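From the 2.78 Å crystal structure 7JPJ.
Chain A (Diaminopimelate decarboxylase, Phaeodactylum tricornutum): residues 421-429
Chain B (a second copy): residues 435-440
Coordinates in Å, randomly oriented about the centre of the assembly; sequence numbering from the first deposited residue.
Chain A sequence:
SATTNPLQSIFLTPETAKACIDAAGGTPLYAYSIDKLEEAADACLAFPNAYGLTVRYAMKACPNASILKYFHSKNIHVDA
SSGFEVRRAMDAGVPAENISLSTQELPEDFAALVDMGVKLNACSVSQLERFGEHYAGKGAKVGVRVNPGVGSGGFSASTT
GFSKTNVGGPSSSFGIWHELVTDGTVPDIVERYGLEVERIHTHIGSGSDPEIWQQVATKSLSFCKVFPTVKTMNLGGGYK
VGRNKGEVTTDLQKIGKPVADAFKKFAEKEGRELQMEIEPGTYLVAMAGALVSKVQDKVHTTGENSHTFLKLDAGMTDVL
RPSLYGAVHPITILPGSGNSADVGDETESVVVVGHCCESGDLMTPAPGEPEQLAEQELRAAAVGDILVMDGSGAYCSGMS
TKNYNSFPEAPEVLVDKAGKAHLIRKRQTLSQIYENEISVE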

# COMPACT_ATOMS: atom_id res chain seq x y z
N ALA A 421 20.70 -18.18 10.39
CA ALA A 421 20.09 -16.94 9.95
C ALA A 421 21.16 -15.90 9.63
O ALA A 421 22.13 -15.74 10.37
CB ALA A 421 19.14 -16.39 11.02
N HIS A 422 20.97 -15.20 8.51
CA HIS A 422 21.85 -14.11 8.10
C HIS A 422 21.00 -12.88 7.81
O HIS A 422 20.03 -12.96 7.04
CB HIS A 422 22.68 -14.46 6.87
CG HIS A 422 23.35 -15.80 6.94
ND1 HIS A 422 24.55 -15.99 7.59
CD2 HIS A 422 23.00 -17.00 6.43
CE1 HIS A 422 24.91 -17.26 7.49
NE2 HIS A 422 23.99 -17.89 6.79
N LEU A 423 21.36 -11.75 8.42
CA LEU A 423 20.67 -10.50 8.16
C LEU A 423 21.08 -9.95 6.80
O LEU A 423 22.27 -9.84 6.51
CB LEU A 423 20.98 -9.49 9.27
CG LEU A 423 20.21 -8.17 9.33
CD1 LEU A 423 18.72 -8.42 9.51
CD2 LEU A 423 20.74 -7.30 10.46
N ILE A 424 20.09 -9.63 5.97
CA ILE A 424 20.34 -9.06 4.65
C ILE A 424 19.77 -7.65 4.50
O ILE A 424 19.97 -7.02 3.45
CB ILE A 424 19.81 -9.97 3.53
CG1 ILE A 424 18.33 -10.27 3.72
CG2 ILE A 424 20.61 -11.26 3.48
CD1 ILE A 424 17.77 -11.21 2.68
N ARG A 425 19.07 -7.14 5.51
CA ARG A 425 18.61 -5.76 5.52
C ARG A 425 18.31 -5.39 6.97
O ARG A 425 17.38 -5.94 7.56
CB ARG A 425 17.38 -5.57 4.65
CG ARG A 425 17.02 -4.11 4.40
CD ARG A 425 15.83 -3.99 3.47
NE ARG A 425 14.56 -4.20 4.16
CZ ARG A 425 13.38 -4.27 3.55
NH1 ARG A 425 13.31 -4.15 2.23
NH2 ARG A 425 12.28 -4.47 4.25
N LYS A 426 19.10 -4.48 7.53
CA LYS A 426 18.89 -4.08 8.92
C LYS A 426 17.61 -3.26 9.05
O LYS A 426 17.15 -2.63 8.10
CB LYS A 426 20.09 -3.29 9.43
CG LYS A 426 20.47 -2.08 8.59
CD LYS A 426 21.67 -1.35 9.19
CE LYS A 426 22.16 -0.22 8.29
NZ LYS A 426 23.30 0.53 8.89
N ARG A 427 17.03 -3.30 10.25
CA ARG A 427 15.82 -2.55 10.51
C ARG A 427 16.05 -1.06 10.30
O ARG A 427 17.12 -0.53 10.62
CB ARG A 427 15.33 -2.81 11.94
CG ARG A 427 14.00 -2.15 12.29
CD ARG A 427 13.59 -2.44 13.72
NE ARG A 427 13.77 -3.85 14.07
CZ ARG A 427 12.89 -4.81 13.81
NH1 ARG A 427 11.74 -4.52 13.22
NH2 ARG A 427 13.15 -6.06 14.16
N GLN A 428 15.05 -0.40 9.74
CA GLN A 428 15.12 1.04 9.53
C GLN A 428 14.99 1.78 10.86
O GLN A 428 14.27 1.34 11.76
CB GLN A 428 14.03 1.48 8.56
CG GLN A 428 14.16 2.88 8.03
CD GLN A 428 13.00 3.24 7.11
OE1 GLN A 428 11.89 2.75 7.29
NE2 GLN A 428 13.26 4.08 6.12
N THR A 429 15.71 2.89 10.99
CA THR A 429 15.57 3.70 12.19
C THR A 429 14.48 4.74 12.00
O THR A 429 14.09 5.06 10.88
CB THR A 429 16.89 4.38 12.56
OG1 THR A 429 17.13 5.48 11.67
CG2 THR A 429 18.05 3.40 12.46
N GLU B 435 19.51 1.56 1.18
CA GLU B 435 20.68 1.91 1.97
C GLU B 435 20.85 1.04 3.20
O GLU B 435 21.93 1.05 3.80
CB GLU B 435 20.61 3.38 2.39
CG GLU B 435 19.42 3.70 3.28
CD GLU B 435 19.25 5.19 3.53
OE1 GLU B 435 20.21 5.95 3.27
OE2 GLU B 435 18.16 5.60 3.98
N ASN B 436 19.83 0.28 3.60
CA ASN B 436 19.88 -0.54 4.79
C ASN B 436 20.11 -2.02 4.48
O ASN B 436 20.03 -2.85 5.39
CB ASN B 436 18.59 -0.38 5.60
CG ASN B 436 18.56 0.91 6.39
OD1 ASN B 436 19.61 1.46 6.72
ND2 ASN B 436 17.36 1.39 6.68
N GLU B 437 20.41 -2.34 3.23
CA GLU B 437 20.63 -3.75 2.83
C GLU B 437 22.05 -4.20 3.16
O GLU B 437 22.97 -3.41 2.98
CB GLU B 437 20.21 -4.02 1.38
CG GLU B 437 18.73 -3.87 1.11
CD GLU B 437 18.30 -4.24 -0.30
OE1 GLU B 437 19.17 -4.45 -1.16
OE2 GLU B 437 17.09 -4.30 -0.55
N ILE B 438 22.19 -5.43 3.66
CA ILE B 438 23.51 -5.99 4.04
C ILE B 438 23.82 -7.17 3.12
O ILE B 438 22.92 -7.96 2.86
CB ILE B 438 23.56 -6.40 5.53
CG1 ILE B 438 22.67 -5.53 6.41
CG2 ILE B 438 24.99 -6.43 6.04
CD1 ILE B 438 23.31 -4.24 6.84
N SER B 439 25.06 -7.26 2.64
CA SER B 439 25.50 -8.34 1.72
C SER B 439 25.77 -9.64 2.46
O SER B 439 26.04 -9.58 3.67
CB SER B 439 26.73 -7.91 1.00
OG SER B 439 27.85 -7.98 1.86
N VAL B 440 25.72 -10.76 1.73
CA VAL B 440 25.92 -12.13 2.31
C VAL B 440 24.93 -12.36 3.45
O VAL B 440 24.10 -13.27 3.27
CB VAL B 440 27.38 -12.49 2.66
CG1 VAL B 440 28.40 -11.83 1.75
CG2 VAL B 440 27.72 -12.30 4.13

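This is a small antiparallel backbone contact between two copies of the same enzyme, a single beta bridge at R425(A) and E437(B) held by two main-chain hydrogen bonds and flanked by modest side-chain packing. The touching segments run 173° apart, and R425(A) CA lies 3.9 Å from E437(B) CA.

The two bonds frame that pair. I438(B) N donates to I424(A) O at 2.7 Å and a nearly straight 162°, while K426(A) N donates to N436(B) O at 2.8 Å with a more bent 137°. The same carbonyls also receive CA-H...O contacts: E437(B) CA sits 3.4 Å from I424(A) O, and R425(A) CA 3.2 Å from N436(B) O. A third such contact, I424(A) CA to I438(B) O at 3.3 Å, extends the pairing by one residue without a further N-H bond. The chain turns a corner at I424(A), so the bridge does not simply prolong the strand that comes before it.

Side chains fill in around this frame. At the bridge, R425(A) CG meets E437(B) CG at 3.7 Å; this is aliphatic contact, and the guanidinium and carboxylate are both hydrogen-bonded elsewhere in the structure. K426(A) likewise contributes its methylenes: its CG lies 4.0 Å from I438(B) CD1, and its CE 3.4 Å from N436(B) OD1. N436(B), buried, has the largest covered area of any residue here. Its backbone carbonyl takes the K426(A) bond, and its ND2 lies 3.8 Å from Q428(A) CG, a van der Waals approach. Toward the other end, I438(B) CB rests 3.8 Å from L423(A) O, and V440(B) O lies 4.0 Å from H422(A) CB.

The rule to read here is that the backbone supplies the directional bonds, while long polar side chains pack through their carbon stems.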